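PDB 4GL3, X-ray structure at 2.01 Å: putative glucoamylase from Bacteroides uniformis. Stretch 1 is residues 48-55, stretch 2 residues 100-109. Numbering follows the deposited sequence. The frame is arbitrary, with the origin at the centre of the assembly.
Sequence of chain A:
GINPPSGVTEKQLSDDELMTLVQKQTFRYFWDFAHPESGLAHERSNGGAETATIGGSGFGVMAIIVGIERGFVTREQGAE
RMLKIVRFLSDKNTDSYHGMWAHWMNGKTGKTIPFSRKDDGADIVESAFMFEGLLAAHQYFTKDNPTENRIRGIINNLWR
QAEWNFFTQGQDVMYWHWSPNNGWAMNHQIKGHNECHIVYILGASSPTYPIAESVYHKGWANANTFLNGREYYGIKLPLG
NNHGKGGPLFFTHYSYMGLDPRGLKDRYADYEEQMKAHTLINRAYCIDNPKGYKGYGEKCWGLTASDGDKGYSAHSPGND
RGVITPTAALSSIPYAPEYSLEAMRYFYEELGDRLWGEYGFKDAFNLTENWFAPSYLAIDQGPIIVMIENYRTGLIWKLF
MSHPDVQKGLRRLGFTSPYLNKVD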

ATOM      1  N   GLY A  48      12.726  14.940  -6.816  1.00 44.10           N
ATOM      2  CA  GLY A  48      13.913  14.594  -7.647  1.00 57.91           C
ATOM      3  C   GLY A  48      13.585  14.228  -9.112  1.00 61.61           C
ATOM      4  O   GLY A  48      12.434  13.959  -9.494  1.00 58.19           O
ATOM      5  N   ALA A  49      14.592  14.252  -9.964  1.00 42.69           N
ATOM      6  CA  ALA A  49      14.554  13.429 -11.168  1.00 39.00           C
ATOM      7  C   ALA A  49      15.060  12.001 -10.825  1.00 34.70           C
ATOM      8  O   ALA A  49      14.870  11.076 -11.579  1.00 35.40           O
ATOM      9  CB  ALA A  49      15.400  14.073 -12.259  1.00 43.08           C
ATOM     10  N   GLU A  50      15.701  11.823  -9.671  1.00 31.11           N
ATOM     11  CA  GLU A  50      16.494  10.618  -9.401  1.00 34.86           C
ATOM     12  C   GLU A  50      15.870   9.603  -8.446  1.00 28.62           C
ATOM     13  O   GLU A  50      16.363   8.473  -8.365  1.00 28.31           O
ATOM     14  CB  GLU A  50      17.836  11.035  -8.775  1.00 44.61           C
ATOM     15  CG  GLU A  50      18.598  12.122  -9.536  1.00 62.61           C
ATOM     16  CD  GLU A  50      19.222  11.574 -10.810  1.00 78.31           C
ATOM     17  OE1 GLU A  50      20.122  10.710 -10.722  1.00 82.46           O
ATOM     18  OE2 GLU A  50      18.821  11.996 -11.910  1.00 77.77           O
ATOM     19  N   THR A  51      14.867  10.016  -7.676  1.00 25.78           N
ATOM     20  CA  THR A  51      14.341   9.223  -6.556  1.00 26.55           C
ATOM     21  C   THR A  51      13.310   8.186  -6.947  1.00 26.39           C
ATOM     22  O   THR A  51      12.335   8.507  -7.615  1.00 30.10           O
ATOM     23  CB  THR A  51      13.677  10.144  -5.535  1.00 30.33           C
ATOM     24  OG1 THR A  51      14.615  11.145  -5.243  1.00 28.79           O
ATOM     25  CG2 THR A  51      13.257   9.382  -4.212  1.00 22.14           C
ATOM     26  N   ALA A  52      13.564   6.943  -6.571  1.00 24.69           N
ATOM     27  CA  ALA A  52      12.601   5.833  -6.713  1.00 22.98           C
ATOM     28  C   ALA A  52      12.207   5.417  -5.311  1.00 24.40           C
ATOM     29  O   ALA A  52      13.030   5.431  -4.378  1.00 22.76           O
ATOM     30  CB  ALA A  52      13.230   4.670  -7.446  1.00 19.57           C
ATOM     31  N   THR A  53      10.948   5.061  -5.124  1.00 21.85           N
ATOM     32  CA  THR A  53      10.500   4.581  -3.830  1.00 20.67           C
ATOM     33  C   THR A  53      10.173   3.103  -3.872  1.00 22.97           C
ATOM     34  O   THR A  53       9.479   2.622  -4.769  1.00 22.26           O
ATOM     35  CB  THR A  53       9.378   5.469  -3.287  1.00 22.91           C
ATOM     36  OG1 THR A  53       9.104   5.092  -1.935  1.00 30.11           O
ATOM     37  CG2 THR A  53       8.116   5.420  -4.204  1.00 21.32           C
ATOM     38  N   ILE A  54      10.689   2.351  -2.907  1.00 24.09           N
ATOM     39  CA  ILE A  54      10.549   0.882  -2.960  1.00 20.41           C
ATOM     40  C   ILE A  54       9.149   0.371  -2.686  1.00 23.54           C
ATOM     41  O   ILE A  54       8.705  -0.544  -3.407  1.00 20.10           O
ATOM     42  CB  ILE A  54      11.622   0.171  -2.089  1.00 20.94           C
ATOM     43  CG1 ILE A  54      13.003   0.263  -2.813  1.00 21.88           C
ATOM     44  CG2 ILE A  54      11.260  -1.274  -1.725  1.00 18.71           C
ATOM     45  CD1 ILE A  54      13.249  -0.644  -4.043  1.00 20.66           C
ATOM     46  N   GLY A  55       8.485   0.857  -1.637  1.00 18.62           N
ATOM     47  CA  GLY A  55       7.107   0.456  -1.324  1.00 23.30           C
ATOM     48  C   GLY A  55       6.124   0.823  -2.438  1.00 25.48           C
ATOM     49  O   GLY A  55       5.318  -0.005  -2.899  1.00 24.64           O
HETATM   50  N   MSE A 100      17.115  -6.799   2.181  1.00 20.67           N
HETATM   51  CA  MSE A 100      16.107  -5.753   2.147  1.00 19.77           C
HETATM   52  C   MSE A 100      16.671  -4.567   1.398  1.00 21.61           C
HETATM   53  O   MSE A 100      17.906  -4.377   1.337  1.00 24.64           O
HETATM   54  CB  MSE A 100      15.696  -5.332   3.539  1.00 17.94           C
HETATM   55  CG  MSE A 100      15.303  -6.466   4.488  1.00 19.91           C
HETATM   56 SE   MSE A 100      13.665  -7.336   3.832  0.75 18.75          SE
HETATM   57  CE  MSE A 100      13.525  -8.634   5.242  1.00 22.82           C
ATOM     58  N   TRP A 101      15.777  -3.737   0.868  1.00 18.62           N
ATOM     59  CA  TRP A 101      16.164  -2.450   0.281  1.00 19.68           C
ATOM     60  C   TRP A 101      15.859  -1.291   1.216  1.00 17.28           C
ATOM     61  O   TRP A 101      15.069  -1.430   2.173  1.00 19.33           O
ATOM     62  CB  TRP A 101      15.438  -2.255  -1.078  1.00 19.77           C
ATOM     63  CG  TRP A 101      15.618  -3.424  -2.024  1.00 18.63           C
ATOM     64  CD1 TRP A 101      16.675  -3.659  -2.824  1.00 22.79           C
ATOM     65  CD2 TRP A 101      14.701  -4.526  -2.235  1.00 20.32           C
ATOM     66  NE1 TRP A 101      16.466  -4.819  -3.579  1.00 21.32           N
ATOM     67  CE2 TRP A 101      15.266  -5.366  -3.204  1.00 22.09           C
ATOM     68  CE3 TRP A 101      13.460  -4.860  -1.713  1.00 21.23           C
ATOM     69  CZ2 TRP A 101      14.650  -6.514  -3.618  1.00 21.17           C
ATOM     70  CZ3 TRP A 101      12.841  -6.020  -2.122  1.00 23.52           C
ATOM     71  CH2 TRP A 101      13.419  -6.815  -3.092  1.00 19.18           C
ATOM     72  N   ALA A 102      16.484  -0.155   0.903  1.00 20.03           N
ATOM     73  CA  ALA A 102      16.165   1.149   1.461  1.00 18.04           C
ATOM     74  C   ALA A 102      14.759   1.656   1.028  1.00 25.05           C
ATOM     75  O   ALA A 102      14.128   1.097   0.115  1.00 23.07           O
ATOM     76  CB  ALA A 102      17.271   2.174   1.147  1.00 16.17           C
ATOM     77  N   HIS A 103      14.235   2.644   1.763  1.00 21.60           N
ATOM     78  CA  HIS A 103      12.974   3.312   1.425  1.00 20.12           C
ATOM     79  C   HIS A 103      13.142   3.956   0.031  1.00 22.19           C
ATOM     80  O   HIS A 103      12.311   3.762  -0.848  1.00 22.66           O
ATOM     81  CB  HIS A 103      12.655   4.296   2.532  1.00 21.21           C
ATOM     82  CG  HIS A 103      11.340   5.019   2.411  1.00 23.55           C
ATOM     83  ND1 HIS A 103      10.772   5.678   3.496  1.00 24.34           N
ATOM     84  CD2 HIS A 103      10.513   5.239   1.358  1.00 27.21           C
ATOM     85  CE1 HIS A 103       9.634   6.246   3.106  1.00 27.95           C
ATOM     86  NE2 HIS A 103       9.460   6.003   1.813  1.00 22.29           N
ATOM     87  N   TRP A 104      14.201   4.740  -0.140  1.00 19.30           N
ATOM     88  CA  TRP A 104      14.490   5.419  -1.404  1.00 20.22           C
ATOM     89  C   TRP A 104      15.808   4.926  -1.996  1.00 24.31           C
ATOM     90  O   TRP A 104      16.754   4.681  -1.264  1.00 20.91           O
ATOM     91  CB  TRP A 104      14.622   6.921  -1.175  1.00 23.15           C
ATOM     92  CG  TRP A 104      13.334   7.663  -0.952  1.00 23.55           C
ATOM     93  CD1 TRP A 104      12.088   7.194  -1.091  1.00 25.07           C
ATOM     94  CD2 TRP A 104      13.212   9.035  -0.582  1.00 24.49           C
ATOM     95  NE1 TRP A 104      11.171   8.186  -0.834  1.00 25.69           N
ATOM     96  CE2 TRP A 104      11.839   9.327  -0.514  1.00 28.07           C
ATOM     97  CE3 TRP A 104      14.138  10.047  -0.303  1.00 27.60           C
ATOM     98  CZ2 TRP A 104      11.344  10.592  -0.177  1.00 30.90           C
ATOM     99  CZ3 TRP A 104      13.651  11.326   0.013  1.00 32.43           C
ATOM    100  CH2 TRP A 104      12.261  11.576   0.081  1.00 33.08           C
HETATM  101  N   MSE A 105      15.845   4.792  -3.314  1.00 24.86           N
HETATM  102  CA  MSE A 105      17.076   4.578  -4.070  1.00 22.15           C
HETATM  103  C   MSE A 105      17.070   5.368  -5.369  1.00 24.18           C
HETATM  104  O   MSE A 105      16.002   5.854  -5.846  1.00 25.04           O
HETATM  105  CB  MSE A 105      17.295   3.079  -4.409  1.00 24.08           C
HETATM  106  CG  MSE A 105      16.241   2.449  -5.224  1.00 25.14           C
HETATM  107 SE   MSE A 105      16.696   0.653  -5.883  0.75 20.46          SE
HETATM  108  CE  MSE A 105      17.016  -0.182  -4.180  1.00 20.41           C
ATOM    109  N   ASN A 106      18.261   5.538  -5.922  1.00 22.29           N
ATOM    110  CA  ASN A 106      18.392   6.216  -7.180  1.00 23.46           C
ATOM    111  C   ASN A 106      17.824   5.288  -8.255  1.00 25.81           C
ATOM    112  O   ASN A 106      18.276   4.155  -8.380  1.00 23.41           O
ATOM    113  CB  ASN A 106      19.839   6.576  -7.409  1.00 23.97           C
ATOM    114  CG  ASN A 106      20.070   7.334  -8.679  1.00 29.58           C
ATOM    115  OD1 ASN A 106      19.737   6.862  -9.776  1.00 24.45           O
ATOM    116  ND2 ASN A 106      20.709   8.484  -8.564  1.00 26.93           N
ATOM    117  N   GLY A 107      16.836   5.765  -9.011  1.00 27.07           N
ATOM    118  CA  GLY A 107      16.149   4.942 -10.020  1.00 26.87           C
ATOM    119  C   GLY A 107      16.959   4.615 -11.280  1.00 28.18           C
ATOM    120  O   GLY A 107      16.545   3.817 -12.079  1.00 26.61           O
ATOM    121  N   LYS A 108      18.122   5.248 -11.437  1.00 28.17           N
ATOM    122  CA  LYS A 108      19.061   4.914 -12.484  1.00 30.54           C
ATOM    123  C   LYS A 108      20.216   4.036 -11.961  1.00 33.75           C
ATOM    124  O   LYS A 108      20.554   3.087 -12.594  1.00 29.22           O
ATOM    125  CB  LYS A 108      19.666   6.166 -13.135  1.00 39.76           C
ATOM    126  CG  LYS A 108      18.703   7.313 -13.430  1.00 54.40           C
ATOM    127  CD  LYS A 108      19.457   8.489 -14.077  1.00 73.50           C
ATOM    128  CE  LYS A 108      18.547   9.526 -14.739  1.00 73.47           C
ATOM    129  NZ  LYS A 108      17.411   9.955 -13.869  1.00 62.69           N
ATOM    130  N   THR A 109      20.816   4.334 -10.820  1.00 27.59           N
ATOM    131  CA  THR A 109      22.021   3.620 -10.388  1.00 25.36           C
ATOM    132  C   THR A 109      21.775   2.555  -9.333  1.00 27.48           C
ATOM    133  O   THR A 109      22.625   1.717  -9.072  1.00 27.61           O
ATOM    134  CB  THR A 109      23.042   4.597  -9.772  1.00 27.63           C
ATOM    135  OG1 THR A 109      22.464   5.145  -8.557  1.00 27.89           O
ATOM    136  CG2 THR A 109      23.439   5.694 -10.825  1.00 26.63           C
TER
HETATM  137  O   HOH W   1      22.081   9.334 -11.298  1.00 49.89           O

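What ties the two backbones together? Strands 51-53 and 104-106 run antiparallel, and Ala52 pairs with Met105 in both directions: Ala52 N donates to Met105 O at 2.8 Å, and Met105 N donates to Ala52 O at 3.1 Å. The ladder extends past both ends of this pair, with Gly107 N reaching Glu50 O at 2.8 Å and Ile54 N reaching His103 O at 3.0 Å. Ala52 O also lies 3.3 Å from Trp104 CA, a CA-H...O contact typical of such strands.

How do charged and polar side chains add to this? Glu50 CB points sideways, but two m rotamers bring its carboxylate to stretch 2. There OE2 forms a salt bridge with Lys108 NZ at 3.2 Å, while OE1 accepts a hydrogen bond from Asn106 ND2, also at 3.2 Å. A water donates to Glu50 OE1 at 2.5 Å and accepts from Asn106 ND2 at 3.2 Å, closing a small ring. The amide suits Asn106 because it works both ways: its OD1 accepts from Lys108 N at 2.8 Å and Thr109 N at 2.9 Å, bracing the turn after the strand.

Which apolar groups pack across the contact? Ala52 and Met105, a selenomethionine, share one face of the sheet, where Ala52 CB sits 3.9 Å from Gly107 CA; the small methyl fits this close backbone approach. Ile54 points toward stretch 2, placing CG1 3.9 Å from Trp101 CB and CD1 3.8 Å from Met105 CE. Its buried, branched side chain thereby touches two large neighbours.

What does Trp104 contribute? Thr51 CG2 lies over its indole, 3.7 Å from the centroid of the five-membered ring, in a CH-pi contact. Thr53 OG1 instead meets the ring edge, 3.7 Å from Trp104 CD1, and is hydrogen-bonded elsewhere in the structure.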